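Long-range contacts in pesticidal crystal protein Cry4Aa (Bacillus thuringiensis, PDB 2C9K), which lyses insect midgut epithelial cells after binding to them, acting as a mosquito-larvicidal, pore-forming toxin: residues V185-I190 with N245-K250; R524-G529 with K566-L571. All coordinates share one frame; numbering follows the deposited sequence.

Interaction 1: V185-I190 with N245-K250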
ATOM      1  N   VAL A 185      17.498 -11.977  16.289  1.00 38.36           N
ATOM      2  CA  VAL A 185      17.288 -12.556  14.963  1.00 38.87           C
ATOM      3  C   VAL A 185      16.020 -12.025  14.287  1.00 39.62           C
ATOM      4  O   VAL A 185      15.993 -11.847  13.063  1.00 39.79           O
ATOM      5  CB  VAL A 185      17.189 -14.096  15.046  1.00 37.28           C
ATOM      6  CG1 VAL A 185      16.914 -14.680  13.679  1.00 35.44           C
ATOM      7  CG2 VAL A 185      18.468 -14.657  15.613  1.00 38.54           C
ATOM      8  N   LEU A 186      14.973 -11.796  15.082  1.00 38.52           N
ATOM      9  CA  LEU A 186      13.702 -11.289  14.571  1.00 37.22           C
ATOM     10  C   LEU A 186      13.984  -9.972  13.888  1.00 37.13           C
ATOM     11  O   LEU A 186      13.558  -9.720  12.760  1.00 36.37           O
ATOM     12  CB  LEU A 186      12.726 -11.064  15.724  1.00 36.41           C
ATOM     13  CG  LEU A 186      11.428 -10.311  15.424  1.00 34.64           C
ATOM     14  CD1 LEU A 186      10.656 -11.017  14.330  1.00 33.63           C
ATOM     15  CD2 LEU A 186      10.601 -10.219  16.694  1.00 33.91           C
ATOM     16  N   THR A 187      14.722  -9.140  14.603  1.00 36.17           N
ATOM     17  CA  THR A 187      15.113  -7.840  14.121  1.00 38.00           C
ATOM     18  C   THR A 187      15.860  -7.943  12.783  1.00 38.58           C
ATOM     19  O   THR A 187      15.392  -7.429  11.772  1.00 39.87           O
ATOM     20  CB  THR A 187      15.982  -7.150  15.191  1.00 39.20           C
ATOM     21  OG1 THR A 187      15.151  -6.814  16.311  1.00 40.47           O
ATOM     22  CG2 THR A 187      16.657  -5.897  14.641  1.00 41.27           C
ATOM     23  N   LYS A 188      17.006  -8.622  12.776  1.00 37.66           N
ATOM     24  CA  LYS A 188      17.802  -8.776  11.559  1.00 36.02           C
ATOM     25  C   LYS A 188      16.979  -9.301  10.386  1.00 35.29           C
ATOM     26  O   LYS A 188      17.253  -8.964   9.234  1.00 36.18           O
ATOM     27  CB  LYS A 188      18.980  -9.721  11.815  1.00 37.19           C
ATOM     28  CG  LYS A 188      20.338  -9.184  11.366  1.00 38.65           C
ATOM     29  CD  LYS A 188      20.655  -7.860  12.063  1.00 42.97           C
ATOM     30  CE  LYS A 188      22.134  -7.483  11.968  1.00 45.83           C
ATOM     31  NZ  LYS A 188      23.028  -8.455  12.703  1.00 47.67           N
ATOM     32  N   ALA A 189      15.978 -10.126  10.681  1.00 34.02           N
ATOM     33  CA  ALA A 189      15.109 -10.695   9.650  1.00 32.19           C
ATOM     34  C   ALA A 189      14.174  -9.627   9.068  1.00 30.85           C
ATOM     35  O   ALA A 189      13.870  -9.641   7.868  1.00 29.11           O
ATOM     36  CB  ALA A 189      14.292 -11.841  10.235  1.00 32.68           C
ATOM     37  N   ILE A 190      13.712  -8.718   9.927  1.00 28.65           N
ATOM     38  CA  ILE A 190      12.831  -7.627   9.506  1.00 27.15           C
ATOM     39  C   ILE A 190      13.641  -6.700   8.610  1.00 28.55           C
ATOM     40  O   ILE A 190      13.156  -6.219   7.582  1.00 29.56           O
ATOM     41  CB  ILE A 190      12.315  -6.800  10.717  1.00 24.43           C
ATOM     42  CG1 ILE A 190      11.288  -7.610  11.508  1.00 23.65           C
ATOM     43  CG2 ILE A 190      11.723  -5.486  10.244  1.00 20.28           C
ATOM     44  CD1 ILE A 190      10.828  -6.937  12.788  1.00 20.22           C
ATOM     45  N   ASN A 245       5.981  -4.021  12.297  1.00 23.69           N
ATOM     46  CA  ASN A 245       5.041  -4.303  13.375  1.00 24.64           C
ATOM     47  C   ASN A 245       5.434  -5.600  14.070  1.00 25.66           C
ATOM     48  O   ASN A 245       5.037  -5.849  15.207  1.00 26.24           O
ATOM     49  CB  ASN A 245       3.619  -4.427  12.823  1.00 23.84           C
ATOM     50  CG  ASN A 245       3.138  -3.157  12.136  1.00 25.60           C
ATOM     51  OD1 ASN A 245       2.024  -3.113  11.610  1.00 25.28           O
ATOM     52  ND2 ASN A 245       3.973  -2.118  12.138  1.00 24.56           N
ATOM     53  N   TYR A 246       6.214  -6.430  13.382  1.00 26.86           N
ATOM     54  CA  TYR A 246       6.651  -7.692  13.956  1.00 28.29           C
ATOM     55  C   TYR A 246       7.729  -7.468  15.008  1.00 29.58           C
ATOM     56  O   TYR A 246       8.096  -8.403  15.717  1.00 31.40           O
ATOM     57  CB  TYR A 246       7.189  -8.631  12.872  1.00 29.18           C
ATOM     58  CG  TYR A 246       6.126  -9.253  11.981  1.00 31.30           C
ATOM     59  CD1 TYR A 246       5.095 -10.031  12.521  1.00 31.95           C
ATOM     60  CD2 TYR A 246       6.150  -9.072  10.600  1.00 31.44           C
ATOM     61  CE1 TYR A 246       4.114 -10.608  11.704  1.00 30.21           C
ATOM     62  CE2 TYR A 246       5.175  -9.647   9.780  1.00 31.40           C
ATOM     63  CZ  TYR A 246       4.161 -10.409  10.338  1.00 30.10           C
ATOM     64  OH  TYR A 246       3.180 -10.941   9.529  1.00 28.26           O
ATOM     65  N   ASP A 247       8.236  -6.239  15.110  1.00 29.23           N
ATOM     66  CA  ASP A 247       9.278  -5.920  16.088  1.00 28.65           C
ATOM     67  C   ASP A 247       8.674  -5.831  17.477  1.00 28.31           C
ATOM     68  O   ASP A 247       8.314  -4.753  17.946  1.00 29.46           O
ATOM     69  CB  ASP A 247       9.967  -4.597  15.734  1.00 30.31           C
ATOM     70  CG  ASP A 247      11.106  -4.237  16.701  1.00 33.33           C
ATOM     71  OD1 ASP A 247      12.085  -3.595  16.257  1.00 35.73           O
ATOM     72  OD2 ASP A 247      11.027  -4.576  17.901  1.00 33.52           O
ATOM     73  N   VAL A 248       8.564  -6.980  18.128  1.00 26.05           N
ATOM     74  CA  VAL A 248       8.005  -7.064  19.464  1.00 23.69           C
ATOM     75  C   VAL A 248       8.589  -6.017  20.401  1.00 23.83           C
ATOM     76  O   VAL A 248       7.956  -5.615  21.375  1.00 25.14           O
ATOM     77  CB  VAL A 248       8.255  -8.447  20.058  1.00 21.84           C
ATOM     78  CG1 VAL A 248       7.769  -8.488  21.493  1.00 19.77           C
ATOM     79  CG2 VAL A 248       7.569  -9.493  19.205  1.00 19.39           C
ATOM     80  N   GLY A 249       9.807  -5.581  20.121  1.00 23.79           N
ATOM     81  CA  GLY A 249      10.416  -4.577  20.968  1.00 23.02           C
ATOM     82  C   GLY A 249       9.681  -3.262  20.824  1.00 22.70           C
ATOM     83  O   GLY A 249       9.229  -2.691  21.814  1.00 22.63           O
ATOM     84  N   LYS A 250       9.552  -2.801  19.582  0.50 21.68           N
ATOM     85  CA  LYS A 250       8.883  -1.547  19.257  0.50 21.67           C
ATOM     86  C   LYS A 250       7.381  -1.535  19.522  0.50 21.99           C
ATOM     87  O   LYS A 250       6.851  -0.551  20.030  0.50 20.56           O
ATOM     88  CB  LYS A 250       9.123  -1.213  17.790  0.50 23.46           C
ATOM     89  CG  LYS A 250      10.578  -0.978  17.415  1.00 26.57           C
ATOM     90  CD  LYS A 250      10.920   0.503  17.423  1.00 27.97           C
ATOM     91  CE  LYS A 250      11.193   1.039  18.819  1.00 29.63           C
ATOM     92  NZ  LYS A 250      12.588   0.739  19.271  1.00 32.15           N
TER

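Interaction 2: R524-G529 with K566-L571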
ATOM      1  N   ARG A 524       8.436   8.233  13.997  1.00 25.56           N
ATOM      2  CA  ARG A 524       9.305   7.377  13.180  1.00 26.31           C
ATOM      3  C   ARG A 524       9.768   8.277  12.042  1.00 27.00           C
ATOM      4  O   ARG A 524       9.000   8.581  11.131  1.00 27.19           O
ATOM      5  CB  ARG A 524       8.535   6.172  12.617  1.00 25.54           C
ATOM      6  CG  ARG A 524       9.416   5.148  11.882  1.00 26.21           C
ATOM      7  CD  ARG A 524       8.686   3.827  11.630  1.00 25.94           C
ATOM      8  NE  ARG A 524       9.564   2.734  11.190  1.00 27.21           N
ATOM      9  CZ  ARG A 524       9.930   2.498   9.928  1.00 27.73           C
ATOM     10  NH1 ARG A 524       9.506   3.275   8.943  1.00 29.04           N
ATOM     11  NH2 ARG A 524      10.715   1.467   9.645  1.00 25.02           N
ATOM     12  N   TYR A 525      11.027   8.696  12.098  1.00 27.56           N
ATOM     13  CA  TYR A 525      11.574   9.614  11.105  1.00 27.87           C
ATOM     14  C   TYR A 525      12.934   9.177  10.594  1.00 28.51           C
ATOM     15  O   TYR A 525      13.521   8.217  11.083  1.00 29.64           O
ATOM     16  CB  TYR A 525      11.759  10.983  11.746  1.00 27.97           C
ATOM     17  CG  TYR A 525      12.935  10.970  12.705  1.00 30.02           C
ATOM     18  CD1 TYR A 525      14.124  11.644  12.404  1.00 29.69           C
ATOM     19  CD2 TYR A 525      12.898  10.194  13.864  1.00 30.28           C
ATOM     20  CE1 TYR A 525      15.240  11.536  13.229  1.00 28.52           C
ATOM     21  CE2 TYR A 525      14.012  10.082  14.693  1.00 30.21           C
ATOM     22  CZ  TYR A 525      15.175  10.752  14.368  1.00 29.71           C
ATOM     23  OH  TYR A 525      16.272  10.620  15.181  1.00 31.07           O
ATOM     24  N   ALA A 526      13.432   9.938   9.627  1.00 29.68           N
ATOM     25  CA  ALA A 526      14.743   9.730   9.021  1.00 30.15           C
ATOM     26  C   ALA A 526      15.388  11.112   9.055  1.00 31.27           C
ATOM     27  O   ALA A 526      14.690  12.131   9.049  1.00 30.56           O
ATOM     28  CB  ALA A 526      14.600   9.246   7.584  1.00 31.02           C
ATOM     29  N   SER A 527      16.713  11.161   9.089  1.00 32.44           N
ATOM     30  CA  SER A 527      17.390  12.449   9.152  1.00 32.49           C
ATOM     31  C   SER A 527      18.890  12.344   8.976  1.00 32.02           C
ATOM     32  O   SER A 527      19.528  11.480   9.568  1.00 32.38           O
ATOM     33  CB  SER A 527      17.102  13.112  10.501  1.00 32.48           C
ATOM     34  OG  SER A 527      17.871  14.288  10.674  1.00 32.47           O
ATOM     35  N   ASN A 528      19.453  13.220   8.156  1.00 31.54           N
ATOM     36  CA  ASN A 528      20.891  13.228   7.979  1.00 32.05           C
ATOM     37  C   ASN A 528      21.429  14.264   8.969  1.00 32.47           C
ATOM     38  O   ASN A 528      21.014  14.275  10.129  1.00 30.97           O
ATOM     39  CB  ASN A 528      21.277  13.572   6.535  1.00 31.40           C
ATOM     40  CG  ASN A 528      20.515  14.756   5.995  1.00 32.13           C
ATOM     41  OD1 ASN A 528      20.121  15.646   6.751  1.00 33.00           O
ATOM     42  ND2 ASN A 528      20.313  14.787   4.679  1.00 29.34           N
ATOM     43  N   GLY A 529      22.330  15.135   8.525  1.00 33.73           N
ATOM     44  CA  GLY A 529      22.893  16.124   9.431  1.00 35.15           C
ATOM     45  C   GLY A 529      23.870  15.498  10.415  1.00 35.57           C
ATOM     46  O   GLY A 529      24.277  14.349  10.255  1.00 35.15           O
ATOM     47  N   LYS A 566      17.182   0.455   8.178  0.50 28.25           N
ATOM     48  CA  LYS A 566      17.934   0.942   9.326  0.50 28.30           C
ATOM     49  C   LYS A 566      17.994   2.468   9.380  0.50 27.46           C
ATOM     50  O   LYS A 566      18.303   3.046  10.420  0.50 25.70           O
ATOM     51  CB  LYS A 566      19.346   0.347   9.291  0.50 30.65           C
ATOM     52  CG  LYS A 566      20.301   0.884  10.338  0.50 34.10           C
ATOM     53  CD  LYS A 566      21.037   2.115   9.833  0.50 37.78           C
ATOM     54  CE  LYS A 566      21.964   1.760   8.681  1.00 39.82           C
ATOM     55  NZ  LYS A 566      22.983   0.751   9.103  1.00 41.33           N
ATOM     56  N   ASP A 567      17.676   3.113   8.259  1.00 28.37           N
ATOM     57  CA  ASP A 567      17.709   4.571   8.160  1.00 27.63           C
ATOM     58  C   ASP A 567      16.601   5.271   8.923  1.00 27.07           C
ATOM     59  O   ASP A 567      16.717   6.455   9.226  1.00 27.77           O
ATOM     60  CB  ASP A 567      17.678   5.005   6.692  1.00 30.02           C
ATOM     61  CG  ASP A 567      18.936   4.598   5.936  1.00 32.16           C
ATOM     62  OD1 ASP A 567      18.946   4.694   4.690  1.00 31.18           O
ATOM     63  OD2 ASP A 567      19.920   4.188   6.595  1.00 34.75           O
ATOM     64  N   PHE A 568      15.522   4.555   9.225  1.00 26.42           N
ATOM     65  CA  PHE A 568      14.430   5.146   9.987  1.00 25.62           C
ATOM     66  C   PHE A 568      14.543   4.705  11.436  1.00 26.89           C
ATOM     67  O   PHE A 568      14.775   3.530  11.716  1.00 26.74           O
ATOM     68  CB  PHE A 568      13.071   4.733   9.418  1.00 24.39           C
ATOM     69  CG  PHE A 568      12.770   5.344   8.075  1.00 25.46           C
ATOM     70  CD1 PHE A 568      13.257   4.769   6.906  1.00 24.17           C
ATOM     71  CD2 PHE A 568      12.035   6.522   7.985  1.00 25.68           C
ATOM     72  CE1 PHE A 568      13.023   5.355   5.673  1.00 24.02           C
ATOM     73  CE2 PHE A 568      11.794   7.120   6.757  1.00 25.30           C
ATOM     74  CZ  PHE A 568      12.292   6.534   5.596  1.00 26.74           C
ATOM     75  N   GLN A 569      14.397   5.654  12.355  1.00 28.67           N
ATOM     76  CA  GLN A 569      14.485   5.357  13.779  1.00 29.83           C
ATOM     77  C   GLN A 569      13.307   5.916  14.568  1.00 30.75           C
ATOM     78  O   GLN A 569      12.430   6.580  14.003  1.00 32.16           O
ATOM     79  CB  GLN A 569      15.809   5.878  14.335  1.00 31.05           C
ATOM     80  CG  GLN A 569      17.005   5.088  13.819  1.00 34.10           C
ATOM     81  CD  GLN A 569      16.931   3.613  14.199  1.00 37.45           C
ATOM     82  OE1 GLN A 569      17.638   2.777  13.629  1.00 38.46           O
ATOM     83  NE2 GLN A 569      16.078   3.289  15.177  1.00 38.10           N
ATOM     84  N   TYR A 570      13.283   5.650  15.870  1.00 29.61           N
ATOM     85  CA  TYR A 570      12.179   6.100  16.705  1.00 29.09           C
ATOM     86  C   TYR A 570      12.538   7.001  17.871  1.00 29.83           C
ATOM     87  O   TYR A 570      13.385   6.659  18.694  1.00 30.37           O
ATOM     88  CB  TYR A 570      11.428   4.898  17.276  1.00 29.06           C
ATOM     89  CG  TYR A 570      10.763   3.989  16.266  1.00 28.22           C
ATOM     90  CD1 TYR A 570      11.518   3.242  15.359  1.00 26.47           C
ATOM     91  CD2 TYR A 570       9.373   3.828  16.260  1.00 27.73           C
ATOM     92  CE1 TYR A 570      10.907   2.354  14.474  1.00 26.15           C
ATOM     93  CE2 TYR A 570       8.751   2.942  15.381  1.00 27.22           C
ATOM     94  CZ  TYR A 570       9.527   2.208  14.494  1.00 26.07           C
ATOM     95  OH  TYR A 570       8.920   1.329  13.640  1.00 24.43           O
ATOM     96  N   LEU A 571      11.873   8.148  17.948  1.00 30.97           N
ATOM     97  CA  LEU A 571      12.074   9.075  19.059  1.00 32.53           C
ATOM     98  C   LEU A 571      10.713   9.336  19.676  1.00 34.11           C
ATOM     99  O   LEU A 571       9.699   9.344  18.976  1.00 35.08           O
ATOM    100  CB  LEU A 571      12.712  10.391  18.603  1.00 31.71           C
ATOM    101  CG  LEU A 571      14.240  10.359  18.640  1.00 30.89           C
ATOM    102  CD1 LEU A 571      14.814  11.703  18.212  1.00 30.37           C
ATOM    103  CD2 LEU A 571      14.684   9.999  20.051  1.00 29.28           C
TER
HETATM  104  O   HOH W   1      11.453   0.697  11.949  1.00 21.82           O

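Interaction 1: V185-I190 with N245-K250
Ile190 lays its CD1 methyl over one face of the peptide group joining Tyr246 to Asp247, 3.5 Å from Asp247 N. Leu186 CD2 comes to 3.2 Å from Tyr246 O, on the same side of that peptide as Ile190 CD1. The Tyr246 ring leads away from the helix to an edge-to-face contact with Phe17, and its OH is hydrogen-bonded to Asn148.

This is domain I of a three-domain Cry toxin, the helical bundle. Helix 183-208 packs here against the loop that leaves helix 222-240 and heads for strand 255-256. The contact is small, 203 Å² in all, and made by van der Waals touch. Ile190 chi2 of 174° puts CD1 anti to CA, carrying the methyl out from the helix; it also lies 4.0 Å from Tyr246 CB and 3.9 Å from Asp247 CB. The Leu186 side chain crosses that of Val248 at about a right angle, CD2 to CG2 4.0 Å.

Tyr246 O accepts from Asn155 of helix 140-164, a helix whose side chains also touch Ile190 and Val248. Tyr183, one turn back in helix 183-208, serves both sides of the contact: its backbone O is hydrogen-bonded to Thr187 OG1 and its OH to Asp247 OD2.

Asp247 shapes the loop as the centre of an inverse gamma turn and the acceptor of an Asx motif. Its OD2 takes Lys250 N at 2.9 Å, the donor standing above the carboxylate, 64° out of its plane.

Interaction 2: R524-G529 with K566-L571
Arg524 runs its extended side chain over Tyr570 and then sets its guanidinium with one face against Phe568 CB, the side chains of Arg524 and Phe568 crossing at about a right angle. CG lies over the face of the Tyr570 ring, 4.1 Å from the centroid, as a CH-pi contact; further out the guanidinium plane stands 74° to that ring, with Tyr570 OH at its edge, 2.9 Å from NE. Against Phe568 the planes are almost parallel (4°), but the guanidinium is not stacked on the ring; Phe568 CB, 3.9 Å from NH1, is what lies over it. A salt bridge from NH1 to Asp603 further fixes the group, and Tyr570 OH is hydrogen-bonded to Tyr251. A water near the guanidinium plane accepts from Arg524 NH2 and is also hydrogen-bonded to Tyr570 OH, bridging the two.

Phe568 offers a ring face to Ala526, whose CB sits 4.0 Å from the centroid, displaced toward the CE2 rim. Tyr525 and Gln569 point to the sheet face opposite Arg524 and Tyr570. There Tyr525 crosses Leu571 obliquely, CE2 to CD1 4.0 Å, and its OH accepts from Asn552 N.

The short segments 524-527 and 569-571 run 115° apart, a strongly skewed antiparallel pair. Tyr525 and Gln569 form the hydrogen-bonded pair: Tyr525 N to Gln569 O 3.2 Å, Gln569 N to Tyr525 O 3.0 Å. Next to it, Arg524 and Tyr570 form a non-hydrogen-bonded pair. Strand 517-527 thus joins strand 569-572 in the beta-sandwich of domain III of a three-domain Cry toxin.

Interaction 1 belongs to the helical bundle of domain I and interaction 2 to the beta-sandwich of domain III, yet their centres are only about 17 Å apart and they meet directly. Lys250, at the end of 245-250, brings CD to 3.5 Å from Tyr570 CE1 and makes a cation-pi contact with that ring. Two further links join the domains at this point: Lys250 O accepts from Arg522 on strand 517-527, and Ile190 touches Tyr565, just before 566-571. The loop fitted against helix 183-208 in interaction 1 therefore also borders the strand pair of interaction 2, so the two contacts together mark an interface between the two domains.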